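Local coordinates for type I polyketide synthase PikAII (Streptomyces venezuelae, PDB 3QP9), which serves as a C2-type ketoreductase domain of a modular polyketide synthase, a class that probably epimerises the alpha-substituent of the intermediate rather than reducing its beta-keto group, at residues A[25-29]-A[234-238]; A[242-247]-A[476-481]. One frame throughout, in Å; residues are numbered along the deposited sequence.

Contact 1 (A[25-29]-A[234-238]); sequences QDSWR and VRASL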
loop_
_atom_site.group_PDB
_atom_site.type_symbol
_atom_site.label_atom_id
_atom_site.label_comp_id
_atom_site.label_asym_id
_atom_site.label_seq_id
_atom_site.Cartn_x
_atom_site.Cartn_y
_atom_site.Cartn_z
ATOM N N GLN A 25 -14.187 12.353 -15.557
ATOM C CA GLN A 25 -13.900 11.584 -14.337
ATOM C C GLN A 25 -14.044 10.063 -14.622
ATOM O O GLN A 25 -13.536 9.242 -13.872
ATOM C CB GLN A 25 -14.743 11.955 -13.088
ATOM C CG GLN A 25 -16.180 11.370 -12.996
ATOM C CD GLN A 25 -17.298 12.393 -13.334
ATOM O OE1 GLN A 25 -18.466 12.138 -13.095
ATOM N NE2 GLN A 25 -16.929 13.513 -13.897
ATOM N N ASP A 26 -14.736 9.688 -15.697
ATOM C CA ASP A 26 -14.583 8.304 -16.095
ATOM C C ASP A 26 -13.179 8.096 -16.684
ATOM O O ASP A 26 -12.700 6.985 -16.806
ATOM C CB ASP A 26 -15.732 7.809 -16.976
ATOM C CG ASP A 26 -16.157 6.402 -16.591
ATOM O OD1 ASP A 26 -17.217 6.229 -15.896
ATOM O OD2 ASP A 26 -15.381 5.472 -16.926
ATOM N N SER A 27 -12.489 9.175 -17.009
ATOM C CA SER A 27 -11.125 9.024 -17.451
ATOM C C SER A 27 -10.200 9.150 -16.243
ATOM O O SER A 27 -9.011 9.142 -16.404
ATOM C CB SER A 27 -10.747 10.070 -18.516
ATOM O OG SER A 27 -10.812 11.356 -17.886
ATOM N N TRP A 28 -10.735 9.209 -15.023
ATOM C CA TRP A 28 -9.867 9.165 -13.818
ATOM C C TRP A 28 -9.704 7.740 -13.232
ATOM O O TRP A 28 -9.020 7.604 -12.239
ATOM C CB TRP A 28 -10.440 10.053 -12.680
ATOM C CG TRP A 28 -10.589 11.496 -13.008
ATOM C CD1 TRP A 28 -10.167 12.146 -14.119
ATOM C CD2 TRP A 28 -11.124 12.489 -12.140
ATOM N NE1 TRP A 28 -10.516 13.472 -14.032
ATOM C CE2 TRP A 28 -11.037 13.722 -12.804
ATOM C CE3 TRP A 28 -11.730 12.445 -10.879
ATOM C CZ2 TRP A 28 -11.500 14.941 -12.229
ATOM C CZ3 TRP A 28 -12.171 13.662 -10.302
ATOM C CH2 TRP A 28 -12.027 14.888 -10.989
ATOM N N ARG A 29 -10.404 6.726 -13.779
ATOM C CA ARG A 29 -10.331 5.382 -13.201
ATOM C C ARG A 29 -9.192 4.523 -13.713
ATOM O O ARG A 29 -9.034 4.357 -14.912
ATOM C CB ARG A 29 -11.685 4.623 -13.438
ATOM C CG ARG A 29 -12.877 5.293 -12.865
ATOM C CD ARG A 29 -14.211 4.567 -13.445
ATOM N NE ARG A 29 -14.043 3.108 -13.363
ATOM C CZ ARG A 29 -14.205 2.389 -12.243
ATOM N NH1 ARG A 29 -14.042 1.067 -12.262
ATOM N NH2 ARG A 29 -14.676 2.956 -11.120
ATOM N N VAL A 234 -3.212 0.188 -15.404
ATOM C CA VAL A 234 -3.947 0.325 -16.624
ATOM C C VAL A 234 -5.251 1.112 -16.417
ATOM O O VAL A 234 -5.772 1.254 -15.294
ATOM C CB VAL A 234 -4.302 -1.102 -17.262
ATOM C CG1 VAL A 234 -2.938 -1.904 -17.592
ATOM C CG2 VAL A 234 -5.229 -1.828 -16.359
ATOM N N ARG A 235 -5.861 1.571 -17.507
ATOM C CA ARG A 235 -7.194 2.196 -17.364
ATOM C C ARG A 235 -8.221 1.175 -16.978
ATOM O O ARG A 235 -8.221 0.026 -17.460
ATOM C CB ARG A 235 -7.684 2.822 -18.694
ATOM C CG ARG A 235 -7.056 4.140 -18.907
ATOM C CD ARG A 235 -7.639 4.971 -20.036
ATOM N NE ARG A 235 -6.731 6.109 -20.172
ATOM C CZ ARG A 235 -6.764 7.203 -19.427
ATOM N NH1 ARG A 235 -5.845 8.178 -19.620
ATOM N NH2 ARG A 235 -7.720 7.325 -18.512
ATOM N N ALA A 236 -9.075 1.571 -16.074
ATOM C CA ALA A 236 -10.192 0.755 -15.657
ATOM C C ALA A 236 -11.500 1.405 -16.103
ATOM O O ALA A 236 -12.338 1.734 -15.283
ATOM C CB ALA A 236 -10.181 0.571 -14.134
ATOM N N SER A 237 -11.666 1.660 -17.389
ATOM C CA SER A 237 -12.875 2.372 -17.810
ATOM C C SER A 237 -14.223 1.527 -17.601
ATOM O O SER A 237 -14.167 0.326 -17.311
ATOM C CB SER A 237 -12.660 2.998 -19.203
ATOM O OG SER A 237 -11.714 4.088 -19.043
ATOM N N LEU A 238 -15.394 2.181 -17.602
ATOM C CA LEU A 238 -16.681 1.412 -17.558
ATOM C C LEU A 238 -17.200 1.098 -18.952
ATOM O O LEU A 238 -17.543 -0.066 -19.262
ATOM C CB LEU A 238 -17.786 2.113 -16.741
ATOM C CG LEU A 238 -17.543 2.474 -15.257
ATOM C CD1 LEU A 238 -18.868 2.867 -14.609
ATOM C CD2 LEU A 238 -16.916 1.336 -14.433
HETATM O O HOH W 1 -9.760 5.684 -17.128
#

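Contact 2 (A[242-247]-A[476-481]); sequences GTASPW and DTALGH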
loop_
_atom_site.group_PDB
_atom_site.type_symbol
_atom_site.label_atom_id
_atom_site.label_comp_id
_atom_site.label_asym_id
_atom_site.label_seq_id
_atom_site.Cartn_x
_atom_site.Cartn_y
_atom_site.Cartn_z
ATOM N N GLY A 242 -23.264 -0.673 -17.271
ATOM C CA GLY A 242 -24.118 0.407 -16.766
ATOM C C GLY A 242 -25.150 -0.078 -15.743
ATOM O O GLY A 242 -26.245 0.511 -15.609
ATOM N N THR A 243 -24.820 -1.167 -15.042
ATOM C CA THR A 243 -25.669 -1.653 -13.947
ATOM C C THR A 243 -24.998 -1.425 -12.617
ATOM O O THR A 243 -24.078 -2.168 -12.233
ATOM C CB THR A 243 -26.016 -3.161 -14.037
ATOM O OG1 THR A 243 -25.842 -3.637 -15.383
ATOM C CG2 THR A 243 -27.468 -3.389 -13.544
ATOM N N ALA A 244 -25.467 -0.399 -11.916
ATOM C CA ALA A 244 -24.965 -0.123 -10.575
ATOM C C ALA A 244 -25.733 -0.994 -9.564
ATOM O O ALA A 244 -26.704 -1.699 -9.928
ATOM C CB ALA A 244 -25.089 1.352 -10.272
ATOM N N SER A 245 -25.264 -1.031 -8.324
ATOM C CA SER A 245 -26.166 -1.366 -7.244
ATOM C C SER A 245 -25.907 -0.525 -5.989
ATOM O O SER A 245 -24.791 0.052 -5.827
ATOM C CB SER A 245 -26.219 -2.852 -6.941
ATOM O OG SER A 245 -24.948 -3.444 -6.916
ATOM N N PRO A 246 -26.951 -0.401 -5.141
ATOM C CA PRO A 246 -26.817 0.399 -3.928
ATOM C C PRO A 246 -25.749 -0.160 -3.016
ATOM O O PRO A 246 -25.616 -1.391 -2.877
ATOM C CB PRO A 246 -28.235 0.297 -3.286
ATOM C CG PRO A 246 -29.139 0.123 -4.479
ATOM C CD PRO A 246 -28.349 -0.851 -5.352
ATOM N N TRP A 247 -24.979 0.744 -2.411
ATOM C CA TRP A 247 -23.951 0.365 -1.535
ATOM C C TRP A 247 -24.210 0.855 -0.080
ATOM O O TRP A 247 -23.371 0.656 0.741
ATOM C CB TRP A 247 -22.550 0.847 -2.029
ATOM C CG TRP A 247 -22.363 2.337 -2.324
ATOM C CD1 TRP A 247 -22.641 2.957 -3.500
ATOM C CD2 TRP A 247 -21.862 3.349 -1.451
ATOM N NE1 TRP A 247 -22.378 4.289 -3.421
ATOM C CE2 TRP A 247 -21.868 4.566 -2.180
ATOM C CE3 TRP A 247 -21.475 3.361 -0.101
ATOM C CZ2 TRP A 247 -21.462 5.803 -1.625
ATOM C CZ3 TRP A 247 -21.029 4.560 0.440
ATOM C CH2 TRP A 247 -21.049 5.775 -0.313
ATOM N N ASP A 476 -18.809 7.212 -5.747
ATOM C CA ASP A 476 -20.104 6.552 -5.863
ATOM C C ASP A 476 -20.175 5.563 -7.080
ATOM O O ASP A 476 -20.773 4.460 -6.949
ATOM C CB ASP A 476 -21.206 7.628 -5.986
ATOM C CG ASP A 476 -22.595 7.010 -6.105
ATOM O OD1 ASP A 476 -23.139 6.992 -7.208
ATOM O OD2 ASP A 476 -23.087 6.419 -5.133
ATOM N N THR A 477 -19.713 6.007 -8.267
ATOM C CA THR A 477 -19.687 5.128 -9.447
ATOM C C THR A 477 -18.914 3.833 -9.118
ATOM O O THR A 477 -19.439 2.713 -9.368
ATOM C CB THR A 477 -19.097 5.902 -10.628
ATOM O OG1 THR A 477 -19.969 7.011 -10.895
ATOM C CG2 THR A 477 -18.978 5.073 -11.900
ATOM N N ALA A 478 -17.731 3.955 -8.491
ATOM C CA ALA A 478 -16.944 2.781 -8.169
ATOM C C ALA A 478 -17.630 1.869 -7.211
ATOM O O ALA A 478 -17.583 0.646 -7.425
ATOM C CB ALA A 478 -15.499 3.163 -7.562
ATOM N N LEU A 479 -18.236 2.412 -6.129
ATOM C CA LEU A 479 -18.788 1.524 -5.054
ATOM C C LEU A 479 -19.995 0.894 -5.710
ATOM O O LEU A 479 -20.331 -0.250 -5.487
ATOM C CB LEU A 479 -19.224 2.320 -3.796
ATOM C CG LEU A 479 -18.012 2.966 -3.114
ATOM C CD1 LEU A 479 -18.524 3.883 -1.976
ATOM C CD2 LEU A 479 -16.965 1.858 -2.590
ATOM N N GLY A 480 -20.649 1.694 -6.552
ATOM C CA GLY A 480 -21.920 1.255 -7.153
ATOM C C GLY A 480 -21.652 0.154 -8.190
ATOM O O GLY A 480 -22.517 -0.721 -8.460
ATOM N N HIS A 481 -20.464 0.195 -8.788
ATOM C CA HIS A 481 -20.124 -0.790 -9.756
ATOM C C HIS A 481 -19.448 -2.059 -9.232
ATOM O O HIS A 481 -19.253 -2.988 -9.975
ATOM C CB HIS A 481 -19.537 -0.124 -10.995
ATOM C CG HIS A 481 -20.618 0.495 -11.846
ATOM N ND1 HIS A 481 -21.268 1.676 -11.507
ATOM C CD2 HIS A 481 -21.237 0.042 -12.961
ATOM C CE1 HIS A 481 -22.180 1.952 -12.424
ATOM N NE2 HIS A 481 -22.195 0.967 -13.300
#

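Contact 1 (A[25-29]-A[234-238])
R29 runs past the carbonyl of A236 and ends against L238. Its CB lies 3.5 Å from A236 O. CG is placed beside the backbone N (chi1 -59°), and the chain then bends at chi3, which carries NE back to the same carbonyl. CD lies 3.9 Å from A236 O, and NE donates to it at 2.9 Å. NE comes in nearly along the line of the C=O, but the bond itself is bent (147°). L238 CD2 covers one face of the guanidinium, offset toward the rim, 3.5 Å from NE, with CZ and NH1 also under it. At the tip, NH2 forms a salt bridge with D483.

R235 reaches back the other way. Its extended chain brings NH2 to S27 O at 3.1 Å, in the guanidinium plane, and NE pairs with E514. One water donates to D26 O and R29 O and accepts from R235 NH2 and S237 OG. D26 OD2 receives a weak bond from L238 N at 3.4 Å.

The contact lies where strand 29-36 begins and strand 227-235 ends. A236 N donates to R29 O at 3.0 Å, carrying the antiparallel pairing on from V234 and R31, while side chains and the water bridge the loops beyond.

Contact 2 (A[242-247]-A[476-481])
W247 and D476 make the polar side-chain bond of this contact. W247 NE1 donates to D476 OD2 at 2.8 Å with an N-H...O angle of 164°. The oxygen lies near the indole plane, at the ring edge. The carboxylate is turned 50° from the ring, and the N-H meets OD2 from above the carboxylate plane. D476 CG stands anti to its backbone N (chi1 -180°), which sends the carboxylate out to the indole.

The second bond between the segments is from S245 N to G480 O, also 2.8 Å. Two CA-H...O contacts flank it. A244 CA lies 3.3 Å from G480 O, and G480 CA lies 3.4 Å from S245 O. G480 has no side chain, and the loop backbone comes close to it. Within 476-481, H481 ND1 donates to T477 O at 3.0 Å, and H481 N donates to the same oxygen.

Apolar packing is centred on W247 and L479. L479 CD1 sits over the centre of the W247 six-membered ring in a CH-pi contact, while L479 CB lies by CG and CD1 of the same indole. At the other end A244 rests on the H481 ring: its CB touches CE1 at 3.7 Å, and its CA lies over one face.

W247 is thus fixed both by its N-H and by one face. The H481 ring is anchored through ND1, while NE2 is buried with no partner in the model.

Contact 1 and contact 2 follow one another along the chain, and their centres are about 14 Å apart. Helix 468-481 connects them. L238 CD1, from contact 1, packs on T477 CG2 at 3.5 Å and on H481 CD2 at 4.0 Å. R29 NH2 lies 3.7 Å from A478 CB. The chain leaving strand 227-235 touches this helix at L238 and again at 242-247; 239-241, between them, is not modelled. Strand 253-256 follows, within the KR domain. The contact centres lie about 20 and 24 Å from the centre of the chain, on the same side of it. No active-site residue or ligand is identified at either contact.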